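PDB 5H28: oxysterol-binding protein homolog 1 from Saccharomyces cerevisiae, which carries sterols and other lipids between membranes through the cytosol, and here contributes its ankyrin-repeat domain, which targets it to the nucleus-vacuole junction by interacting with NVJ1. Local coordinates for residues A48-M54 and Q96-I101. Numbering follows the deposited sequence.
Sequences AVQVAPM and QSRGDI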
ATOM      1  N   ALA A  48      -7.573  21.634   1.682  1.00  5.41           N
ATOM      2  CA  ALA A  48      -7.535  22.013   0.277  1.00  5.63           C
ATOM      3  C   ALA A  48      -8.589  21.237  -0.498  1.00  5.52           C
ATOM      4  O   ALA A  48      -9.252  21.787  -1.372  1.00  5.90           O
ATOM      5  CB  ALA A  48      -6.160  21.752  -0.302  1.00  6.31           C
ATOM      6  N   VAL A  49      -8.740  19.953  -0.182  1.00  6.03           N
ATOM      7  CA  VAL A  49      -9.739  19.133  -0.857  1.00  7.54           C
ATOM      8  C   VAL A  49     -11.136  19.699  -0.599  1.00  8.01           C
ATOM      9  O   VAL A  49     -12.024  19.599  -1.446  1.00 10.01           O
ATOM     10  CB  VAL A  49      -9.677  17.665  -0.368  1.00  8.77           C
ATOM     11  CG1 VAL A  49     -10.911  16.894  -0.828  1.00 12.02           C
ATOM     12  CG2 VAL A  49      -8.422  17.004  -0.901  1.00 11.01           C
ATOM     13  N   GLN A  50     -11.324  20.317   0.559  1.00  8.21           N
ATOM     14  CA  GLN A  50     -12.625  20.871   0.892  1.00  7.88           C
ATOM     15  C   GLN A  50     -12.954  22.220   0.266  1.00  9.33           C
ATOM     16  O   GLN A  50     -14.116  22.491  -0.032  1.00 10.68           O
ATOM     17  CB  GLN A  50     -12.777  20.993   2.412  1.00  9.91           C
ATOM     18  CG  GLN A  50     -12.760  19.669   3.143  1.00 11.94           C
ATOM     19  CD  GLN A  50     -13.183  19.802   4.589  1.00 14.25           C
ATOM     20  OE1 GLN A  50     -12.598  20.571   5.354  1.00 17.44           O
ATOM     21  NE2 GLN A  50     -14.206  19.047   4.974  1.00 14.06           N
ATOM     22  N   VAL A  51     -11.947  23.062   0.044  1.00  7.46           N
ATOM     23  CA  VAL A  51     -12.230  24.398  -0.476  1.00  8.81           C
ATOM     24  C   VAL A  51     -11.468  24.925  -1.688  1.00  8.05           C
ATOM     25  O   VAL A  51     -11.931  25.864  -2.341  1.00 10.43           O
ATOM     26  CB  VAL A  51     -12.043  25.461   0.645  1.00  9.07           C
ATOM     27  CG1 VAL A  51     -12.735  25.010   1.919  1.00 13.63           C
ATOM     28  CG2 VAL A  51     -10.556  25.709   0.901  1.00 10.12           C
ATOM     29  N   ALA A  52     -10.324  24.331  -2.007  1.00  8.05           N
ATOM     30  CA  ALA A  52      -9.491  24.837  -3.095  1.00  7.89           C
ATOM     31  C   ALA A  52      -9.705  24.285  -4.500  1.00  6.50           C
ATOM     32  O   ALA A  52     -10.244  23.195  -4.680  1.00  7.72           O
ATOM     33  CB  ALA A  52      -8.017  24.673  -2.709  1.00  7.47           C
ATOM     34  N   PRO A  53      -9.284  25.054  -5.521  1.00  7.28           N
ATOM     35  CA  PRO A  53      -9.409  24.653  -6.924  1.00  7.66           C
ATOM     36  C   PRO A  53      -8.435  23.510  -7.201  1.00  7.43           C
ATOM     37  O   PRO A  53      -7.434  23.350  -6.500  1.00  6.80           O
ATOM     38  CB  PRO A  53      -9.015  25.917  -7.688  1.00  8.63           C
ATOM     39  CG  PRO A  53      -9.353  27.018  -6.739  1.00 10.07           C
ATOM     40  CD  PRO A  53      -8.875  26.465  -5.420  1.00  7.80           C
ATOM     41  N   MET A  54      -8.736  22.721  -8.223  1.00  7.54           N
ATOM     42  CA  MET A  54      -7.890  21.600  -8.607  1.00  7.83           C
ATOM     43  C   MET A  54      -6.429  22.009  -8.792  1.00  8.98           C
ATOM     44  O   MET A  54      -5.517  21.286  -8.382  1.00  7.66           O
ATOM     45  CB  MET A  54      -8.424  20.982  -9.905  1.00 10.75           C
ATOM     46  CG  MET A  54      -7.474  20.001 -10.580  1.00 13.91           C
ATOM     47  SD  MET A  54      -7.173  18.516  -9.618  1.00 22.91           S
ATOM     48  CE  MET A  54      -8.135  17.317 -10.550  1.00 19.22           C
ATOM     49  N   GLN A  96     -17.323  14.447  -0.554  1.00  6.61           N
ATOM     50  CA  GLN A  96     -17.710  15.750  -1.079  1.00  7.22           C
ATOM     51  C   GLN A  96     -17.934  15.746  -2.593  1.00  8.24           C
ATOM     52  O   GLN A  96     -18.072  16.800  -3.216  1.00 10.52           O
ATOM     53  CB  GLN A  96     -16.656  16.789  -0.691  1.00  7.33           C
ATOM     54  CG  GLN A  96     -17.209  18.190  -0.498  1.00  9.71           C
ATOM     55  CD  GLN A  96     -16.169  19.149   0.043  1.00 10.86           C
ATOM     56  OE1 GLN A  96     -15.596  18.924   1.111  1.00 12.41           O
ATOM     57  NE2 GLN A  96     -15.920  20.227  -0.689  1.00 10.64           N
ATOM     58  N   SER A  97     -17.960  14.552  -3.172  1.00  8.21           N
ATOM     59  CA  SER A  97     -18.194  14.371  -4.600  1.00  8.05           C
ATOM     60  C   SER A  97     -17.255  15.119  -5.538  1.00  8.50           C
ATOM     61  O   SER A  97     -17.684  15.636  -6.573  1.00  7.22           O
ATOM     62  CB  SER A  97     -19.643  14.736  -4.934  1.00  9.81           C
ATOM     63  OG  SER A  97     -20.544  13.917  -4.206  1.00 12.41           O
ATOM     64  N   ARG A  98     -15.974  15.177  -5.190  1.00  7.33           N
ATOM     65  CA  ARG A  98     -15.006  15.839  -6.055  1.00  7.12           C
ATOM     66  C   ARG A  98     -14.299  14.727  -6.823  1.00  6.74           C
ATOM     67  O   ARG A  98     -13.208  14.282  -6.461  1.00  6.79           O
ATOM     68  CB  ARG A  98     -14.028  16.680  -5.230  1.00  6.53           C
ATOM     69  CG  ARG A  98     -14.719  17.820  -4.482  1.00  6.56           C
ATOM     70  CD  ARG A  98     -13.738  18.887  -4.008  1.00  8.04           C
ATOM     71  NE  ARG A  98     -13.178  19.629  -5.134  1.00  7.43           N
ATOM     72  CZ  ARG A  98     -12.304  20.626  -5.024  1.00  7.52           C
ATOM     73  NH1 ARG A  98     -11.874  21.019  -3.829  1.00  9.31           N
ATOM     74  NH2 ARG A  98     -11.854  21.229  -6.117  1.00  9.61           N
ATOM     75  N   GLY A  99     -14.967  14.278  -7.884  1.00  7.36           N
ATOM     76  CA  GLY A  99     -14.473  13.189  -8.708  1.00  7.96           C
ATOM     77  C   GLY A  99     -13.106  13.385  -9.322  1.00  7.88           C
ATOM     78  O   GLY A  99     -12.334  12.429  -9.431  1.00  8.92           O
ATOM     79  N   ASP A 100     -12.801  14.608  -9.736  1.00  7.55           N
ATOM     80  CA  ASP A 100     -11.503  14.876 -10.331  1.00  7.82           C
ATOM     81  C   ASP A 100     -10.378  14.750  -9.308  1.00  7.82           C
ATOM     82  O   ASP A 100      -9.292  14.280  -9.635  1.00  8.18           O
ATOM     83  CB  ASP A 100     -11.498  16.252 -11.021  1.00  9.62           C
ATOM     84  CG  ASP A 100     -11.902  17.392 -10.102  1.00  9.62           C
ATOM     85  OD1 ASP A 100     -12.562  17.157  -9.066  1.00  8.38           O
ATOM     86  OD2 ASP A 100     -11.571  18.548 -10.439  1.00 10.63           O
ATOM     87  N   ILE A 101     -10.643  15.139  -8.063  1.00  7.32           N
ATOM     88  CA  ILE A 101      -9.635  15.034  -7.011  1.00  7.80           C
ATOM     89  C   ILE A 101      -9.442  13.558  -6.672  1.00  6.60           C
ATOM     90  O   ILE A 101      -8.321  13.099  -6.437  1.00  6.32           O
ATOM     91  CB  ILE A 101     -10.065  15.775  -5.730  1.00  6.74           C
ATOM     92  CG1 ILE A 101     -10.279  17.257  -6.022  1.00  9.97           C
ATOM     93  CG2 ILE A 101      -9.009  15.608  -4.649  1.00  7.99           C
ATOM     94  CD1 ILE A 101     -10.659  18.029  -4.787  1.00 14.02           C
TER
HETATM   95  O   HOH W   1     -16.282  17.167   3.112  1.00 18.03           O
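R98 drives its guanidinium into the C-terminal end of helix 44-51 and binds two backbone carbonyls there. NH1 and NH2 meet A52 O end-on, both in the carbonyl plane, with NH1 2.8 Å and NH2 2.9 Å from that oxygen. NH1 also donates to V49 O at 2.8 Å, this time from above the carbonyl plane, 53° out of it. The bend at chi3 (69°) turns the end of the otherwise extended chain across these oxygens. I101 CD1 lies against one guanidinium face, offset toward its rim, and I57 of helix 54-64 also touches R98. Next to the arginine the packing is apolar and buried: V49 CG2 meets I101 CG2 at 4.0 Å, and I92 and A93 of helix 89-95 pack on V49. The two segments belong to consecutive predicted ankyrin repeats and occupy equivalent places, each running through the turn between the repeat's two helices: helix 44-51 gives way to 54-64, and helix 89-95, ended by a Schellman motif with S97 as its C-prime residue, gives way to 99-106. A leucine in place of R98 would probably leave A52 O and V49 O without these donors and the end of helix 44-51 less firmly tied to the 96-101 turn. Toward solvent, at the partly exposed Q50 and Q96, the contact becomes more polar and more open. Q96 NE2 reaches Q50 O at 3.0 Å in a nearly straight bond (167°), with the oxygen in the plane of the Q96 amide. The two glutamine side chains cross at about a right angle, Q50 CG lying 3.6 Å from Q96 OE1; a water donates to that OE1 and is only weakly bonded to Q50 NE2. At the other end, the bent M54 chain lays its methyl CE against D100, 3.4 Å from D100 O and close to D100 CB.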